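Long-range contacts in gamma-glutamyltransferase 1 Threonine peptidase. MEROPS family T03 (PDB 7D9X), which probably transfers gamma-glutamyl groups from glutathione and related donors to amino acids, peptides or water, as an Ntn-hydrolase with a threonine nucleophile: residues 60-65 and 148-153; 159-164 and 197-202; 275-280 and 334-339. All coordinates share one frame; numbering follows the deposited sequence.

Contact 1. Residues 60-65 and 148-153; sequences TAFTLA and ELLTPA
Thr63 and Ala153 bring the two backbones within 4.1 Å of each other at their CA atoms. The contact is helix-on-helix packing in a helical region of the Ntn-hydrolase chain: helix 53-67 meets the N-terminal part of helix 151-159 and the residues just before it. Packing is close because Ala153 puts only a methyl between the chains. Its CB lies 3.4 Å from Phe62 O and 3.6 Å from Thr63 N, resting on the peptide group that links those two residues. Phe62 points toward the partner, and CG anti to the carbonyl carbon (chi1 -78°) places the ring beside Leu150, one face toward it. Leu150 CD2 stands over the middle of that face, 3.7 Å from the Phe62 ring centroid and 2° off the normal, a CH-pi contact; Leu150 CG approaches Phe62 CD2 at 3.6 Å. Leu206 of helix 200-212 touches both Phe62 and Ala153, while Ile209 and Ala210 reach Leu150, so a third helix joins the cluster. No hydrogen bond crosses between the segments. Thr63 OG1 bonds within its own helix to Ala59 O, and it also lies 4.0 Å from Pro152 CB.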
# COMPACT_ATOMS: atom_id res chain seq x y z
N THR A 60 -10.86 -6.20 10.90
CA THR A 60 -11.08 -5.59 9.58
C THR A 60 -10.22 -6.24 8.50
O THR A 60 -10.71 -6.53 7.40
CB THR A 60 -10.79 -4.09 9.66
OG1 THR A 60 -11.65 -3.50 10.66
CG2 THR A 60 -11.03 -3.37 8.32
N ALA A 61 -8.95 -6.50 8.81
CA ALA A 61 -8.05 -7.08 7.81
C ALA A 61 -8.49 -8.49 7.43
O ALA A 61 -8.42 -8.89 6.26
CB ALA A 61 -6.62 -7.10 8.34
N PHE A 62 -8.96 -9.28 8.41
CA PHE A 62 -9.47 -10.61 8.05
C PHE A 62 -10.77 -10.50 7.27
O PHE A 62 -10.99 -11.27 6.33
CB PHE A 62 -9.65 -11.48 9.30
CG PHE A 62 -8.35 -12.06 9.83
CD1 PHE A 62 -7.59 -12.93 9.06
CD2 PHE A 62 -7.89 -11.75 11.10
CE1 PHE A 62 -6.41 -13.46 9.53
CE2 PHE A 62 -6.70 -12.28 11.59
CZ PHE A 62 -5.97 -13.15 10.81
N THR A 63 -11.63 -9.54 7.64
CA THR A 63 -12.88 -9.33 6.92
C THR A 63 -12.62 -9.03 5.45
O THR A 63 -13.23 -9.62 4.56
CB THR A 63 -13.69 -8.20 7.54
OG1 THR A 63 -14.15 -8.60 8.83
CG2 THR A 63 -14.91 -7.85 6.67
N LEU A 64 -11.72 -8.08 5.18
CA LEU A 64 -11.43 -7.71 3.79
C LEU A 64 -10.73 -8.83 3.05
O LEU A 64 -10.81 -8.89 1.81
CB LEU A 64 -10.63 -6.42 3.75
CG LEU A 64 -11.32 -5.19 4.35
CD1 LEU A 64 -10.32 -4.06 4.53
CD2 LEU A 64 -12.52 -4.74 3.53
N ALA A 65 -10.04 -9.73 3.76
CA ALA A 65 -9.51 -10.92 3.11
C ALA A 65 -10.61 -11.77 2.49
O ALA A 65 -10.32 -12.63 1.64
CB ALA A 65 -8.70 -11.75 4.11
N GLU A 148 -12.13 -14.51 18.50
CA GLU A 148 -13.37 -13.79 18.24
C GLU A 148 -13.19 -12.65 17.24
O GLU A 148 -14.17 -12.19 16.65
CB GLU A 148 -13.97 -13.28 19.56
N LEU A 149 -11.96 -12.19 17.03
CA LEU A 149 -11.72 -11.18 16.01
C LEU A 149 -11.88 -11.73 14.60
O LEU A 149 -12.02 -10.94 13.65
CB LEU A 149 -10.33 -10.59 16.17
CG LEU A 149 -10.09 -9.88 17.51
CD1 LEU A 149 -8.65 -9.42 17.56
CD2 LEU A 149 -11.07 -8.74 17.69
N LEU A 150 -11.81 -13.06 14.43
CA LEU A 150 -12.00 -13.68 13.12
C LEU A 150 -13.44 -14.09 12.85
O LEU A 150 -13.79 -14.35 11.70
CB LEU A 150 -11.08 -14.89 12.99
CG LEU A 150 -9.62 -14.50 12.72
CD1 LEU A 150 -8.83 -14.28 13.99
CD2 LEU A 150 -8.96 -15.50 11.80
N THR A 151 -14.29 -14.14 13.87
CA THR A 151 -15.68 -14.55 13.66
C THR A 151 -16.40 -13.69 12.63
O THR A 151 -17.20 -14.25 11.86
CB THR A 151 -16.42 -14.52 15.01
OG1 THR A 151 -15.87 -15.53 15.85
CG2 THR A 151 -17.91 -14.77 14.81
N PRO A 152 -16.22 -12.38 12.58
CA PRO A 152 -16.87 -11.61 11.50
C PRO A 152 -16.48 -12.09 10.12
O PRO A 152 -17.36 -12.36 9.27
CB PRO A 152 -16.40 -10.17 11.78
CG PRO A 152 -16.12 -10.16 13.28
CD PRO A 152 -15.49 -11.51 13.53
N ALA A 153 -15.18 -12.21 9.86
CA ALA A 153 -14.72 -12.65 8.55
C ALA A 153 -15.25 -14.04 8.21
O ALA A 153 -15.69 -14.30 7.08
CB ALA A 153 -13.18 -12.64 8.50

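Contact 2. Residues 159-164 and 197-202; sequences TGFKVA and FKQPEL. With GBL (gamma-butyrolactone), chain E.
Phe161 and Phe197 form the hydrogen-bonded pair of a short antiparallel two-stranded sheet, strand 161-162 against strand 196-197. Phe197 N gives the shorter bond, 2.8 Å to Phe161 O at 164°; the return bond from Phe161 N to Phe197 O is 3.3 Å, its donor well above the carbonyl plane. Both side chains project from the same face of the sheet and lie side by side. Along Phe197, CB packs on Val163 CG2 at 3.6 Å. CG stands anti to the backbone N (chi1 176°), carrying the ring out from the sheet, alongside the ring of Phe161. At the ring, CD2 comes within 3.9 Å of Phe161 CE1, which lies at the edge of the Phe197 ring and near its plane. The Phe197 side chain also meets Thr190 and Met191 of a loop, while the Phe161 side chain reaches Thr67 of helix 53-67.

Gly160 makes the turn from helix 151-159 into the strand with a positive phi. Its CA sits 3.2 Å from Phe197 O in a CA-H...O contact, and Lys198 CG also lies close to it, so a beta carbon at this position would be crowded by both residues as well as by the preceding carbonyl. Beyond Lys198, Gln199 takes the N-cap position of helix 200-212. A gamma-butyrolactone is bound at this helix start, where backbone N-H groups still lack partners from a preceding turn: Glu201 N donates to the lactone carbonyl O at 3.2 Å and 161°, with Pro200 CD 3.5 Å from that same O.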
# COMPACT_ATOMS: atom_id res chain seq x y z
N THR A 159 -21.64 -17.21 4.87
CA THR A 159 -22.94 -16.78 4.37
C THR A 159 -22.83 -15.76 3.24
O THR A 159 -23.86 -15.41 2.65
CB THR A 159 -23.80 -16.20 5.51
OG1 THR A 159 -23.28 -14.95 5.95
CG2 THR A 159 -23.81 -17.15 6.69
N GLY A 160 -21.62 -15.28 2.93
CA GLY A 160 -21.37 -14.53 1.72
C GLY A 160 -21.49 -13.03 1.87
O GLY A 160 -21.91 -12.49 2.91
N PHE A 161 -21.09 -12.33 0.81
CA PHE A 161 -21.23 -10.90 0.67
C PHE A 161 -21.63 -10.62 -0.77
O PHE A 161 -21.46 -11.46 -1.65
CB PHE A 161 -19.94 -10.15 1.02
CG PHE A 161 -18.84 -10.36 0.03
CD1 PHE A 161 -18.04 -11.50 0.10
CD2 PHE A 161 -18.60 -9.44 -0.97
CE1 PHE A 161 -17.04 -11.72 -0.80
CE2 PHE A 161 -17.57 -9.65 -1.90
CZ PHE A 161 -16.80 -10.77 -1.82
N LYS A 162 -22.15 -9.42 -1.02
CA LYS A 162 -22.60 -9.04 -2.36
C LYS A 162 -21.44 -8.43 -3.14
O LYS A 162 -20.83 -7.45 -2.69
CB LYS A 162 -23.77 -8.07 -2.29
CG LYS A 162 -25.11 -8.73 -1.99
N VAL A 163 -21.14 -9.01 -4.31
CA VAL A 163 -20.03 -8.54 -5.13
C VAL A 163 -20.36 -7.17 -5.70
O VAL A 163 -21.48 -6.94 -6.20
CB VAL A 163 -19.71 -9.54 -6.25
CG1 VAL A 163 -18.64 -8.97 -7.19
CG2 VAL A 163 -19.26 -10.88 -5.67
N ALA A 164 -19.40 -6.26 -5.64
CA ALA A 164 -19.58 -4.91 -6.16
C ALA A 164 -19.36 -4.90 -7.67
O ALA A 164 -18.67 -5.75 -8.23
CB ALA A 164 -18.63 -3.94 -5.48
N PHE A 197 -21.74 -13.94 -2.81
CA PHE A 197 -20.61 -14.81 -3.12
C PHE A 197 -20.08 -15.41 -1.83
O PHE A 197 -19.63 -14.68 -0.94
CB PHE A 197 -19.53 -14.01 -3.85
CG PHE A 197 -18.28 -14.78 -4.14
CD1 PHE A 197 -18.31 -15.87 -5.01
CD2 PHE A 197 -17.07 -14.41 -3.58
CE1 PHE A 197 -17.15 -16.58 -5.28
CE2 PHE A 197 -15.91 -15.11 -3.86
CZ PHE A 197 -15.96 -16.20 -4.71
N LYS A 198 -20.12 -16.74 -1.74
CA LYS A 198 -19.67 -17.47 -0.56
C LYS A 198 -18.33 -18.16 -0.82
O LYS A 198 -17.99 -18.49 -1.96
CB LYS A 198 -20.70 -18.53 -0.15
CG LYS A 198 -22.08 -17.98 0.15
CD LYS A 198 -23.02 -19.09 0.60
CE LYS A 198 -24.48 -18.79 0.27
NZ LYS A 198 -25.41 -19.37 1.28
N GLN A 199 -17.57 -18.38 0.25
CA GLN A 199 -16.21 -18.93 0.17
C GLN A 199 -16.01 -19.98 1.25
O GLN A 199 -15.30 -19.76 2.24
CB GLN A 199 -15.18 -17.80 0.27
CG GLN A 199 -15.27 -16.79 -0.88
CD GLN A 199 -14.32 -15.61 -0.73
OE1 GLN A 199 -14.73 -14.53 -0.26
NE2 GLN A 199 -13.08 -15.79 -1.14
N PRO A 200 -16.57 -21.18 1.06
CA PRO A 200 -16.56 -22.16 2.16
C PRO A 200 -15.18 -22.65 2.56
O PRO A 200 -14.92 -22.85 3.75
CB PRO A 200 -17.45 -23.29 1.63
CG PRO A 200 -17.42 -23.15 0.14
CD PRO A 200 -17.30 -21.66 -0.13
N GLU A 201 -14.27 -22.87 1.61
CA GLU A 201 -12.93 -23.31 1.99
C GLU A 201 -12.18 -22.21 2.74
O GLU A 201 -11.46 -22.48 3.72
CB GLU A 201 -12.14 -23.75 0.76
CG GLU A 201 -12.64 -25.06 0.15
CD GLU A 201 -11.74 -25.58 -0.95
OE1 GLU A 201 -10.77 -24.89 -1.32
OE2 GLU A 201 -12.01 -26.70 -1.44
N LEU A 202 -12.34 -20.96 2.32
CA LEU A 202 -11.72 -19.85 3.05
C LEU A 202 -12.27 -19.75 4.47
O LEU A 202 -11.53 -19.43 5.40
CB LEU A 202 -11.95 -18.55 2.30
CG LEU A 202 -11.24 -17.33 2.87
CD1 LEU A 202 -9.74 -17.55 2.95
CD2 LEU A 202 -11.56 -16.11 2.02
CA GBL E . -14.87 -22.77 -3.96
C GBL E . -14.49 -23.33 -2.67
O GBL E . -14.37 -22.77 -1.63
CB GBL E . -14.62 -23.84 -4.98
CG GBL E . -13.84 -25.04 -4.16
OD GBL E . -14.29 -24.77 -2.84

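Contact 3. Residues 275-280 and 334-339; sequences LAQLIG and PKYIAK
The ring of Tyr336 is met at its edge by the amide of Gln277: Gln277 NE2 lies 3.8 Å from Tyr336 CE2, near the ring plane, and the planes of ring and amide are turned 44° apart. The edge contact itself is not a hydrogen bond; the polar ends of both residues bond to groups outside the two segments. Asp313 OD2, on helix 297-317, accepts from Gln277 NE2 and pairs with Tyr336 OH, and Gln277 NE2 also bonds to Leu331 O, so the amide nitrogen is held by two oxygens and the rotation of its group is fixed. Two partners on one carboxylate oxygen would probably favour the ionised form of Asp313.

Tyr336 reaches this position because CG is anti to the backbone N (chi1 180°), which swings the ring toward the amide. The backbones here are two helices crossing at -60°, their local axes 9.9 Å apart at closest approach. Helix 271-284 packs with Leu275 and Ile279 on strands 248-257 and 260-264 of the four-stranded antiparallel sheet, an alpha-on-beta layering in keeping with the Ntn-hydrolase fold, and helix 334-342 crosses helix 271-284 through Ile337.

Ile337 fills the crossing. Its CG2 methyl presses on the backbone of Gly280, 3.4 Å from Gly280 C, where a beta carbon on the glycine would clash with it. Replacing Ile337 by an alanine would probably open a gap over Gly280 and leave the Gln277 backbone and CG without their apolar neighbour. The CD1 methyl of Ile337 lies 3.8 Å from Gln277 CA and 3.9 Å from Gln277 CG.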
# COMPACT_ATOMS: atom_id res chain seq x y z
N LEU A 275 8.37 10.72 1.15
CA LEU A 275 7.64 11.80 1.80
C LEU A 275 8.58 12.77 2.52
O LEU A 275 8.33 13.98 2.56
CB LEU A 275 6.60 11.22 2.77
CG LEU A 275 5.39 10.64 2.06
CD1 LEU A 275 4.60 9.69 2.97
CD2 LEU A 275 4.48 11.75 1.52
N ALA A 276 9.65 12.25 3.12
CA ALA A 276 10.60 13.14 3.78
C ALA A 276 11.19 14.14 2.79
O ALA A 276 11.39 15.31 3.13
CB ALA A 276 11.71 12.32 4.43
N GLN A 277 11.44 13.69 1.56
CA GLN A 277 12.00 14.57 0.54
C GLN A 277 10.93 15.44 -0.11
O GLN A 277 11.19 16.62 -0.41
CB GLN A 277 12.72 13.74 -0.53
CG GLN A 277 13.90 12.97 -0.03
CD GLN A 277 14.59 12.19 -1.14
OE1 GLN A 277 14.08 12.11 -2.25
NE2 GLN A 277 15.75 11.61 -0.84
N LEU A 278 9.74 14.89 -0.35
CA LEU A 278 8.68 15.68 -0.97
C LEU A 278 8.30 16.85 -0.08
O LEU A 278 8.23 18.00 -0.53
CB LEU A 278 7.46 14.79 -1.24
CG LEU A 278 7.60 13.74 -2.34
CD1 LEU A 278 6.59 12.63 -2.15
CD2 LEU A 278 7.45 14.39 -3.72
N ILE A 279 8.03 16.57 1.20
CA ILE A 279 7.61 17.63 2.11
C ILE A 279 8.76 18.60 2.35
O ILE A 279 8.58 19.83 2.32
CB ILE A 279 7.10 17.04 3.43
CG1 ILE A 279 5.83 16.24 3.17
CG2 ILE A 279 6.85 18.15 4.45
CD1 ILE A 279 5.43 15.31 4.34
N GLY A 280 9.96 18.07 2.59
CA GLY A 280 11.10 18.93 2.86
C GLY A 280 11.46 19.85 1.71
O GLY A 280 11.83 21.01 1.91
N PRO A 334 18.77 17.63 6.35
CA PRO A 334 18.23 18.90 5.85
C PRO A 334 19.12 19.58 4.82
O PRO A 334 18.60 20.29 3.94
CB PRO A 334 18.08 19.75 7.12
CG PRO A 334 18.04 18.78 8.25
CD PRO A 334 18.85 17.58 7.83
N LYS A 335 20.44 19.37 4.89
CA LYS A 335 21.33 19.98 3.90
C LYS A 335 21.18 19.32 2.54
O LYS A 335 21.21 19.99 1.50
CB LYS A 335 22.78 19.89 4.38
N TYR A 336 21.02 17.99 2.52
CA TYR A 336 20.72 17.30 1.27
C TYR A 336 19.39 17.76 0.71
O TYR A 336 19.27 18.03 -0.49
CB TYR A 336 20.70 15.79 1.51
CG TYR A 336 20.39 14.99 0.27
CD1 TYR A 336 21.37 14.72 -0.67
CD2 TYR A 336 19.12 14.49 0.04
CE1 TYR A 336 21.10 13.98 -1.80
CE2 TYR A 336 18.83 13.74 -1.09
CZ TYR A 336 19.82 13.50 -2.01
OH TYR A 336 19.56 12.77 -3.16
N ILE A 337 18.37 17.87 1.57
CA ILE A 337 17.07 18.38 1.13
C ILE A 337 17.23 19.75 0.49
O ILE A 337 16.60 20.06 -0.53
CB ILE A 337 16.09 18.43 2.33
CG1 ILE A 337 15.86 17.04 2.91
CG2 ILE A 337 14.78 19.09 1.92
CD1 ILE A 337 15.27 16.04 1.94
N ALA A 338 18.06 20.60 1.08
CA ALA A 338 18.27 21.94 0.53
C ALA A 338 18.94 21.88 -0.83
O ALA A 338 18.53 22.59 -1.76
CB ALA A 338 19.08 22.78 1.51
N LYS A 339 19.97 21.04 -0.98
CA LYS A 339 20.64 20.91 -2.27
C LYS A 339 19.66 20.45 -3.34
O LYS A 339 19.58 21.03 -4.43
CB LYS A 339 21.81 19.93 -2.15

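How the contacts relate
Contacts 1 and 2 are neighbours, their centres about 13 Å apart, and they touch where Ala65 O meets Leu202 CD2 at 3.7 Å. The chain joins them too: helix 151-159, part of contact 1, is followed directly in the chain by strand 161-162 of contact 2, and helix 200-212, which starts in contact 2, packs on the cluster of contact 1. Contact 3 lies on the opposite side of the chain's centre, its centre about 40 Å from that of contact 1 and about 47 Å from that of contact 2, with nearest atoms about 20 and 28 Å away. The gamma-butyrolactone sits at the start of helix 200-212, in contact 2. Another protein chain comes within reach of all three contacts.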